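Side-chain contacts in acyl-coenzyme A oxidase acox-1.1 (PDB 5K3H), which catalyses the first step of peroxisomal beta-oxidation, an FAD-dependent oxidation of acyl-CoA thioesters to (2E)-enoyl-CoA that yields hydrogen peroxide: residues Arg40-Arg43 and Arg44-Thr48; Ser457-Ala460 and Ser461-Gly464; Trp618-Ser621 and Asp622-Arg626. All blocks are in the same frame, centred on the assembly; numbering follows the deposited sequence.

Interaction 1: residues Arg40-Arg43 and Arg44-Thr48; sequences RARR and RREIT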
ATOM      1  N   ARG B  40     -17.464   6.191  28.827  1.00 28.13           N
ATOM      2  CA  ARG B  40     -16.278   6.437  28.018  1.00 28.61           C
ATOM      3  C   ARG B  40     -16.690   6.941  26.648  1.00 25.29           C
ATOM      4  O   ARG B  40     -16.033   7.824  26.080  1.00 24.74           O
ATOM      5  CB  ARG B  40     -15.417   5.182  27.876  1.00 32.40           C
ATOM      6  CG  ARG B  40     -15.014   4.539  29.180  1.00 36.10           C
ATOM      7  CD  ARG B  40     -13.590   4.009  29.160  1.00 42.23           C
ATOM      8  NE  ARG B  40     -12.657   5.087  29.504  1.00 47.42           N
ATOM      9  CZ  ARG B  40     -12.019   5.886  28.652  1.00 49.43           C
ATOM     10  NH1 ARG B  40     -12.185   5.761  27.335  1.00 50.91           N
ATOM     11  NH2 ARG B  40     -11.216   6.838  29.138  1.00 51.04           N
ATOM     12  N   ALA B  41     -17.775   6.382  26.098  1.00 26.41           N
ATOM     13  CA  ALA B  41     -18.268   6.832  24.801  1.00 25.45           C
ATOM     14  C   ALA B  41     -18.811   8.256  24.866  1.00 24.91           C
ATOM     15  O   ALA B  41     -18.455   9.105  24.043  1.00 24.52           O
ATOM     16  CB  ALA B  41     -19.346   5.871  24.293  1.00 24.65           C
ATOM     17  N   ARG B  42     -19.657   8.545  25.855  1.00 25.54           N
ATOM     18  CA  ARG B  42     -20.226   9.886  25.983  1.00 26.95           C
ATOM     19  C   ARG B  42     -19.145  10.938  26.194  1.00 24.35           C
ATOM     20  O   ARG B  42     -19.249  12.060  25.684  1.00 23.56           O
ATOM     21  CB  ARG B  42     -21.244   9.935  27.123  1.00 30.87           C
ATOM     22  CG  ARG B  42     -21.996  11.249  27.132  1.00 34.25           C
ATOM     23  CD  ARG B  42     -22.687  11.538  28.428  1.00 37.02           C
ATOM     24  NE  ARG B  42     -23.353  10.361  28.960  1.00 43.33           N
ATOM     25  CZ  ARG B  42     -23.588  10.160  30.252  1.00 54.80           C
ATOM     26  NH1 ARG B  42     -23.203  11.063  31.148  1.00 62.36           N
ATOM     27  NH2 ARG B  42     -24.213   9.061  30.649  1.00 58.27           N
ATOM     28  N   ARG B  43     -18.108  10.612  26.960  1.00 26.64           N
ATOM     29  CA  ARG B  43     -17.070  11.607  27.190  1.00 25.55           C
ATOM     30  C   ARG B  43     -16.399  12.006  25.879  1.00 25.24           C
ATOM     31  O   ARG B  43     -15.996  13.163  25.708  1.00 26.69           O
ATOM     32  CB  ARG B  43     -16.052  11.096  28.216  1.00 25.59           C
ATOM     33  CG  ARG B  43     -16.548  11.153  29.679  1.00 25.75           C
ATOM     34  CD  ARG B  43     -16.703  12.602  30.118  1.00 24.94           C
ATOM     35  NE  ARG B  43     -15.458  13.360  30.007  1.00 25.17           N
ATOM     36  CZ  ARG B  43     -15.384  14.597  29.514  1.00 25.21           C
ATOM     37  NH1 ARG B  43     -16.482  15.192  29.083  1.00 24.74           N
ATOM     38  NH2 ARG B  43     -14.219  15.238  29.446  1.00 25.90           N
ATOM     39  N   ARG B  44     -16.253  11.059  24.947  1.00 22.90           N
ATOM     40  CA  ARG B  44     -15.744  11.398  23.615  1.00 22.46           C
ATOM     41  C   ARG B  44     -16.622  12.442  22.935  1.00 21.70           C
ATOM     42  O   ARG B  44     -16.121  13.400  22.330  1.00 20.70           O
ATOM     43  CB  ARG B  44     -15.636  10.142  22.741  1.00 22.04           C
ATOM     44  CG  ARG B  44     -14.548   9.145  23.165  1.00 21.69           C
ATOM     45  CD  ARG B  44     -14.445   7.982  22.198  1.00 22.00           C
ATOM     46  NE  ARG B  44     -13.860   8.343  20.911  1.00 21.39           N
ATOM     47  CZ  ARG B  44     -14.569   8.709  19.839  1.00 21.76           C
ATOM     48  NH1 ARG B  44     -15.890   8.779  19.903  1.00 22.26           N
ATOM     49  NH2 ARG B  44     -13.968   9.005  18.698  1.00 21.47           N
ATOM     50  N   ARG B  45     -17.942  12.252  22.994  1.00 23.03           N
ATOM     51  CA  ARG B  45     -18.845  13.204  22.356  1.00 24.23           C
ATOM     52  C   ARG B  45     -18.787  14.560  23.039  1.00 24.72           C
ATOM     53  O   ARG B  45     -18.861  15.593  22.362  1.00 25.98           O
ATOM     54  CB  ARG B  45     -20.273  12.655  22.348  1.00 24.00           C
ATOM     55  CG  ARG B  45     -20.344  11.335  21.584  1.00 24.68           C
ATOM     56  CD  ARG B  45     -21.744  10.923  21.211  1.00 25.36           C
ATOM     57  NE  ARG B  45     -22.576  10.620  22.375  1.00 25.65           N
ATOM     58  CZ  ARG B  45     -22.576   9.453  23.007  1.00 24.36           C
ATOM     59  NH1 ARG B  45     -21.771   8.472  22.606  1.00 24.40           N
ATOM     60  NH2 ARG B  45     -23.368   9.272  24.046  1.00 23.79           N
ATOM     61  N   GLU B  46     -18.639  14.579  24.378  1.00 26.81           N
ATOM     62  CA  GLU B  46     -18.535  15.842  25.105  1.00 27.05           C
ATOM     63  C   GLU B  46     -17.237  16.559  24.785  1.00 26.17           C
ATOM     64  O   GLU B  46     -17.231  17.781  24.604  1.00 26.05           O
ATOM     65  CB  GLU B  46     -18.644  15.605  26.612  1.00 27.34           C
ATOM     66  CG  GLU B  46     -19.987  15.084  27.060  1.00 28.03           C
ATOM     67  CD  GLU B  46     -20.063  14.829  28.560  1.00 28.39           C
ATOM     68  OE1 GLU B  46     -19.048  15.010  29.250  1.00 29.36           O
ATOM     69  OE2 GLU B  46     -21.132  14.420  29.057  1.00 28.53           O
ATOM     70  N   ILE B  47     -16.129  15.815  24.734  1.00 25.07           N
ATOM     71  CA  ILE B  47     -14.836  16.382  24.356  1.00 25.59           C
ATOM     72  C   ILE B  47     -14.901  16.994  22.962  1.00 25.58           C
ATOM     73  O   ILE B  47     -14.387  18.096  22.723  1.00 26.83           O
ATOM     74  CB  ILE B  47     -13.735  15.310  24.437  1.00 25.97           C
ATOM     75  CG1 ILE B  47     -13.446  14.913  25.879  1.00 26.70           C
ATOM     76  CG2 ILE B  47     -12.487  15.768  23.714  1.00 26.27           C
ATOM     77  CD1 ILE B  47     -12.684  13.602  25.976  1.00 27.25           C
ATOM     78  N   THR B  48     -15.499  16.268  22.014  1.00 24.75           N
ATOM     79  CA  THR B  48     -15.639  16.765  20.648  1.00 24.41           C
ATOM     80  C   THR B  48     -16.444  18.053  20.618  1.00 25.45           C
ATOM     81  O   THR B  48     -16.058  19.019  19.953  1.00 25.95           O
ATOM     82  CB  THR B  48     -16.279  15.674  19.781  1.00 23.60           C
ATOM     83  OG1 THR B  48     -15.375  14.579  19.689  1.00 22.98           O
ATOM     84  CG2 THR B  48     -16.635  16.158  18.380  1.00 23.05           C
TER
HETATM   85  O   HOH W   1     -18.332   7.924  21.398  1.00 20.51           O
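Arg43 and Glu46 cross at about a right angle, and the guanidinium NH1 meets carboxylate OE1 in a salt bridge of 2.6 Å. OE1 lies close to the guanidinium plane and accepts from NH1 through its anti lone pair; the two flat groups are turned 57° apart. Bends at chi2 (-67°) and chi3 (-58°) fold the arginine back over the next turn, which also sets its NH2 3.7 Å from Ile47 CG1, so that the isoleucine covers one face of the guanidinium. NE forms a salt bridge with Glu97, and NH2 is hydrogen-bonded to Ile89 O. The other glutamate oxygen, OE2, lies 3.3 Å from Arg42 CD, the two chains running side by side, although the guanidinium of Arg42 pairs with Glu38. These are i to i+3 and i+4 contacts along helix 38-52, whose backbone bonds include Ile47 N to Arg43 O at 2.8 Å. Arg45 turns back along the helix and lays a face of its guanidinium over Arg42 CA, 3.6 Å above the plane, with NH1 engaged by Glu619. A water bridges Arg44 NH1, 3.0 Å away, to Ala41 O, while Arg44 NH1 also bonds to Glu619 O.

Interaction 2: residues Ser457-Ala460 and Ser461-Gly464; sequences SGKA and SQLG
Lys459 and Gln462 each place CG opposite their own carbonyl carbon, with chi1 of -69° and -61°, and then run on as extended chains. Three residues apart on the turn, the two side chains lie alongside each other and point the same way. The flank of the lysine does the touching: its CD sits 3.8 Å from Gln462 OE1, and Lys459 CB approaches the amide carbon CD of Gln462. Beyond this contact of the lysine methylenes with the amide, the polar ends are joined through a water, which accepts from Lys459 NZ at 3.2 Å and donates to Gln462 OE1 at 2.8 Å. Both chains also rest on Leu454 of the preceding helix. Helix 437-456 ends here in a Schellman motif with Gly458, at positive phi, as the C-prime residue; Lys459 N returns to Leu454 O, and Gly458 N to Val455 O. The chain then makes a short 3-10 turn. Gln462 N binds Lys459 O at 2.7 Å and Leu463 N binds Ala460 O at 3.2 Å, each donor standing above the plane of the carbonyl it meets. Leu463 folds back over the second of these carbonyls, its CD1 3.3 Å from Ala460 O and 4.2 Å from Ala460 CB, and also packs on Ser451 and Val455 of the helix. A further water bridges the backbone, donating to Gly458 O and accepting from Ser461 N at 3.1 Å.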
ATOM      1  N   SER B 457       5.636 -35.527  23.143  1.00 37.30           N
ATOM      2  CA  SER B 457       6.237 -36.305  24.217  1.00 35.72           C
ATOM      3  C   SER B 457       5.253 -36.658  25.329  1.00 35.51           C
ATOM      4  O   SER B 457       5.688 -37.035  26.421  1.00 36.20           O
ATOM      5  CB  SER B 457       7.452 -35.565  24.785  1.00 35.09           C
ATOM      6  OG  SER B 457       7.059 -34.377  25.425  1.00 35.27           O
ATOM      7  N   GLY B 458       3.949 -36.521  25.089  1.00 36.12           N
ATOM      8  CA  GLY B 458       2.951 -36.957  26.042  1.00 34.38           C
ATOM      9  C   GLY B 458       2.623 -35.975  27.142  1.00 35.33           C
ATOM     10  O   GLY B 458       1.962 -36.357  28.118  1.00 35.58           O
ATOM     11  N   LYS B 459       3.029 -34.711  27.009  1.00 36.96           N
ATOM     12  CA  LYS B 459       2.882 -33.723  28.071  1.00 35.91           C
ATOM     13  C   LYS B 459       1.802 -32.691  27.755  1.00 33.79           C
ATOM     14  O   LYS B 459       1.874 -31.548  28.221  1.00 34.49           O
ATOM     15  CB  LYS B 459       4.223 -33.047  28.309  1.00 38.55           C
ATOM     16  CG  LYS B 459       5.226 -33.989  28.924  1.00 41.09           C
ATOM     17  CD  LYS B 459       6.579 -33.332  29.029  1.00 44.06           C
ATOM     18  CE  LYS B 459       7.684 -34.376  28.961  1.00 44.25           C
ATOM     19  NZ  LYS B 459       8.969 -33.842  29.501  1.00 45.47           N
ATOM     20  N   ALA B 460       0.788 -33.089  26.974  1.00 33.09           N
ATOM     21  CA  ALA B 460      -0.262 -32.155  26.570  1.00 34.01           C
ATOM     22  C   ALA B 460      -0.902 -31.466  27.761  1.00 34.29           C
ATOM     23  O   ALA B 460      -1.383 -30.330  27.643  1.00 32.24           O
ATOM     24  CB  ALA B 460      -1.335 -32.871  25.740  1.00 34.95           C
ATOM     25  N   SER B 461      -0.937 -32.140  28.908  1.00 34.73           N
ATOM     26  CA  SER B 461      -1.529 -31.529  30.088  1.00 36.93           C
ATOM     27  C   SER B 461      -0.735 -30.328  30.576  1.00 37.19           C
ATOM     28  O   SER B 461      -1.281 -29.527  31.335  1.00 37.84           O
ATOM     29  CB  SER B 461      -1.646 -32.563  31.210  1.00 38.21           C
ATOM     30  OG  SER B 461      -0.359 -32.926  31.688  1.00 37.52           O
ATOM     31  N   GLN B 462       0.512 -30.153  30.119  1.00 36.32           N
ATOM     32  CA  GLN B 462       1.331 -29.031  30.570  1.00 36.91           C
ATOM     33  C   GLN B 462       1.149 -27.764  29.734  1.00 36.40           C
ATOM     34  O   GLN B 462       1.759 -26.736  30.056  1.00 36.20           O
ATOM     35  CB  GLN B 462       2.819 -29.418  30.575  1.00 36.57           C
ATOM     36  CG  GLN B 462       3.113 -30.572  31.519  1.00 38.52           C
ATOM     37  CD  GLN B 462       4.589 -30.881  31.694  1.00 40.29           C
ATOM     38  OE1 GLN B 462       5.454 -30.306  31.032  1.00 40.36           O
ATOM     39  NE2 GLN B 462       4.878 -31.849  32.555  1.00 42.99           N
ATOM     40  N   LEU B 463       0.288 -27.805  28.716  1.00 34.83           N
ATOM     41  CA  LEU B 463       0.081 -26.676  27.819  1.00 33.24           C
ATOM     42  C   LEU B 463      -0.698 -25.562  28.514  1.00 34.37           C
ATOM     43  O   LEU B 463      -1.651 -25.820  29.252  1.00 32.28           O
ATOM     44  CB  LEU B 463      -0.679 -27.140  26.579  1.00 30.69           C
ATOM     45  CG  LEU B 463       0.005 -28.066  25.572  1.00 29.35           C
ATOM     46  CD1 LEU B 463      -1.019 -28.793  24.700  1.00 28.44           C
ATOM     47  CD2 LEU B 463       0.926 -27.264  24.690  1.00 28.38           C
ATOM     48  N   GLY B 464      -0.280 -24.316  28.282  1.00 32.82           N
ATOM     49  CA  GLY B 464      -1.031 -23.155  28.724  1.00 34.51           C
ATOM     50  C   GLY B 464      -2.410 -23.070  28.098  1.00 36.07           C
ATOM     51  O   GLY B 464      -2.712 -23.761  27.122  1.00 38.09           O
TER
HETATM   52  O   HOH W   2      -0.776 -35.226  29.498  1.00 38.56           O
HETATM   53  O   HOH W   3       8.112 -31.169  30.945  1.00 43.93           O

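Interaction 3: residues Trp618-Ser621 and Asp622-Arg626; sequences WEFS and DRELR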
ATOM      1  N   TRP B 618     -18.403   4.366  15.675  1.00 15.77           N
ATOM      2  CA  TRP B 618     -17.105   4.777  16.202  1.00 15.87           C
ATOM      3  C   TRP B 618     -17.049   6.272  16.502  1.00 16.09           C
ATOM      4  O   TRP B 618     -16.102   6.723  17.159  1.00 15.70           O
ATOM      5  CB  TRP B 618     -16.018   4.387  15.218  1.00 15.87           C
ATOM      6  CG  TRP B 618     -15.873   2.939  15.145  1.00 16.05           C
ATOM      7  CD1 TRP B 618     -16.752   2.063  14.592  1.00 16.64           C
ATOM      8  CD2 TRP B 618     -14.783   2.169  15.632  1.00 16.37           C
ATOM      9  NE1 TRP B 618     -16.280   0.780  14.712  1.00 16.64           N
ATOM     10  CE2 TRP B 618     -15.066   0.822  15.348  1.00 16.47           C
ATOM     11  CE3 TRP B 618     -13.588   2.485  16.272  1.00 16.53           C
ATOM     12  CZ2 TRP B 618     -14.194  -0.210  15.678  1.00 16.31           C
ATOM     13  CZ3 TRP B 618     -12.717   1.449  16.606  1.00 16.22           C
ATOM     14  CH2 TRP B 618     -13.030   0.121  16.302  1.00 16.15           C
ATOM     15  N   GLU B 619     -18.012   7.030  15.977  1.00 17.13           N
ATOM     16  CA  GLU B 619     -18.249   8.432  16.288  1.00 17.63           C
ATOM     17  C   GLU B 619     -16.981   9.274  16.136  1.00 17.21           C
ATOM     18  O   GLU B 619     -16.448   9.833  17.096  1.00 17.75           O
ATOM     19  CB  GLU B 619     -18.882   8.537  17.674  1.00 18.55           C
ATOM     20  CG  GLU B 619     -20.261   7.908  17.663  1.00 19.47           C
ATOM     21  CD  GLU B 619     -20.999   8.127  18.929  1.00 20.36           C
ATOM     22  OE1 GLU B 619     -20.347   8.150  20.001  1.00 21.02           O
ATOM     23  OE2 GLU B 619     -22.226   8.296  18.856  1.00 22.20           O
ATOM     24  N   PHE B 620     -16.526   9.356  14.877  1.00 17.32           N
ATOM     25  CA  PHE B 620     -15.438  10.247  14.478  1.00 16.82           C
ATOM     26  C   PHE B 620     -16.019  11.522  13.877  1.00 16.99           C
ATOM     27  O   PHE B 620     -16.728  11.470  12.861  1.00 16.86           O
ATOM     28  CB  PHE B 620     -14.524   9.586  13.458  1.00 16.35           C
ATOM     29  CG  PHE B 620     -13.942   8.296  13.914  1.00 16.16           C
ATOM     30  CD1 PHE B 620     -13.302   8.198  15.153  1.00 16.10           C
ATOM     31  CD2 PHE B 620     -14.000   7.178  13.110  1.00 16.01           C
ATOM     32  CE1 PHE B 620     -12.756   7.012  15.575  1.00 15.89           C
ATOM     33  CE2 PHE B 620     -13.458   5.987  13.539  1.00 15.96           C
ATOM     34  CZ  PHE B 620     -12.841   5.914  14.774  1.00 16.02           C
ATOM     35  N   SER B 621     -15.694  12.665  14.482  1.00 17.22           N
ATOM     36  CA  SER B 621     -16.070  13.940  13.896  1.00 17.58           C
ATOM     37  C   SER B 621     -15.237  14.207  12.640  1.00 17.66           C
ATOM     38  O   SER B 621     -14.192  13.588  12.415  1.00 18.53           O
ATOM     39  CB  SER B 621     -15.867  15.059  14.914  1.00 17.54           C
ATOM     40  OG  SER B 621     -14.486  15.276  15.150  1.00 17.62           O
ATOM     41  N   ASP B 622     -15.725  15.135  11.808  1.00 17.65           N
ATOM     42  CA  ASP B 622     -14.964  15.564  10.636  1.00 17.81           C
ATOM     43  C   ASP B 622     -13.627  16.153  11.039  1.00 18.48           C
ATOM     44  O   ASP B 622     -12.612  15.932  10.362  1.00 17.93           O
ATOM     45  CB  ASP B 622     -15.762  16.590   9.825  1.00 17.69           C
ATOM     46  CG  ASP B 622     -16.779  15.952   8.942  1.00 18.15           C
ATOM     47  OD1 ASP B 622     -16.656  14.719   8.773  1.00 19.17           O
ATOM     48  OD2 ASP B 622     -17.698  16.652   8.438  1.00 18.61           O
ATOM     49  N   ARG B 623     -13.596  16.901  12.148  1.00 17.64           N
ATOM     50  CA  ARG B 623     -12.324  17.457  12.592  1.00 19.33           C
ATOM     51  C   ARG B 623     -11.319  16.349  12.892  1.00 18.54           C
ATOM     52  O   ARG B 623     -10.114  16.536  12.698  1.00 18.78           O
ATOM     53  CB  ARG B 623     -12.532  18.361  13.815  1.00 21.88           C
ATOM     54  CG  ARG B 623     -13.165  19.761  13.494  1.00 24.71           C
ATOM     55  CD  ARG B 623     -13.042  20.752  14.663  1.00 26.80           C
ATOM     56  NE  ARG B 623     -13.125  20.005  15.920  1.00 32.30           N
ATOM     57  CZ  ARG B 623     -14.266  19.650  16.518  1.00 35.31           C
ATOM     58  NH1 ARG B 623     -15.439  19.990  15.987  1.00 37.64           N
ATOM     59  NH2 ARG B 623     -14.229  18.957  17.650  1.00 33.60           N
ATOM     60  N   GLU B 624     -11.782  15.184  13.346  1.00 19.23           N
ATOM     61  CA  GLU B 624     -10.854  14.076  13.566  1.00 19.10           C
ATOM     62  C   GLU B 624     -10.545  13.326  12.276  1.00 18.68           C
ATOM     63  O   GLU B 624      -9.380  12.998  12.007  1.00 17.97           O
ATOM     64  CB  GLU B 624     -11.415  13.107  14.608  1.00 18.85           C
ATOM     65  CG  GLU B 624     -10.526  11.914  14.877  1.00 19.06           C
ATOM     66  CD  GLU B 624     -11.100  10.958  15.917  1.00 18.95           C
ATOM     67  OE1 GLU B 624     -12.155  11.247  16.502  1.00 19.09           O
ATOM     68  OE2 GLU B 624     -10.495   9.900  16.144  1.00 19.61           O
ATOM     69  N   LEU B 625     -11.585  13.016  11.491  1.00 18.45           N
ATOM     70  CA  LEU B 625     -11.446  12.110  10.352  1.00 18.11           C
ATOM     71  C   LEU B 625     -10.610  12.723   9.238  1.00 17.66           C
ATOM     72  O   LEU B 625      -9.859  12.012   8.561  1.00 17.78           O
ATOM     73  CB  LEU B 625     -12.832  11.717   9.827  1.00 18.27           C
ATOM     74  CG  LEU B 625     -12.866  10.546   8.851  1.00 18.14           C
ATOM     75  CD1 LEU B 625     -12.286   9.360   9.570  1.00 18.29           C
ATOM     76  CD2 LEU B 625     -14.278  10.226   8.396  1.00 18.10           C
ATOM     77  N   ARG B 626     -10.795  14.016   8.976  1.00 19.92           N
ATOM     78  CA  ARG B 626      -9.956  14.791   8.070  1.00 19.77           C
ATOM     79  C   ARG B 626     -10.073  14.346   6.616  1.00 19.91           C
ATOM     80  O   ARG B 626      -9.115  14.448   5.844  1.00 20.17           O
ATOM     81  CB  ARG B 626      -8.502  14.754   8.529  1.00 19.84           C
ATOM     82  CG  ARG B 626      -8.259  15.724   9.661  1.00 19.73           C
ATOM     83  CD  ARG B 626      -6.920  15.541  10.350  1.00 19.52           C
ATOM     84  NE  ARG B 626      -6.747  16.546  11.397  1.00 19.49           N
ATOM     85  CZ  ARG B 626      -6.988  16.361  12.694  1.00 19.47           C
ATOM     86  NH1 ARG B 626      -7.404  15.180  13.133  1.00 19.32           N
ATOM     87  NH2 ARG B 626      -6.803  17.365  13.550  1.00 19.27           N
TER
HETATM   88  O   HOH W   4     -17.066  12.256  10.488  1.00 14.89           O
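The Phe620 ring and the Glu624 carboxylate meet obliquely, their planes 74° apart, with ring atom CD1 3.4 Å from OE2 and 3.5 Å from OE1. The motif is an N-capped helical turn, 622-625, reached after helix 590-616, the chain leaving helical angles at Glu619, which has positive phi. One face of the Phe620 ring carries Trp618 O, 3.7 Å above the plane and displaced toward the rim. The guanidinium of Arg623 has Ser621 OG over one face, and that of Arg626 has Arg623 O above its centre. Ser621 is the N-cap: chi1 of 70° holds OG between its own backbone N and carbonyl carbon, where it accepts from Glu624 N at 3.3 Å. The same hydroxyl is bonded to Glu104, whose carboxylate also forms a salt bridge with Arg623 NH2, so one acid of helix 97-105 secures both the cap and the first turn. Glu624 swings CG away from its backbone N (chi1 179°) and runs extended toward Phe620, and its OE2 is bonded to Tyr308 OH, which gives this buried carboxylate a polar partner from helix 300-319. Leu625 adds a looser apolar contact, CD1 to Phe620 CB at 4.5 Å, while its backbone N closes the turn on Ser621 O at 2.8 Å.

Each of the three contacts is local, made between adjoining segments, and they follow in series along the chain without nesting or crossing. Interaction 1 joins successive turns of helix 38-52 in the N-terminal part of the chain. Interaction 2 closes the turn after helix 437-456 at the surface, its centre about 47 Å from that of interaction 1 and about 49 Å from that of interaction 3. Interaction 3 caps the short helix 622-625 in the C-terminal part. Although far apart in sequence, interactions 1 and 3 touch, with centres about 12 Å apart: Arg623 NH2 lies 2.9 Å from Thr48 O, a probable hydrogen bond fastening the C-terminal turn to the N-terminal helix.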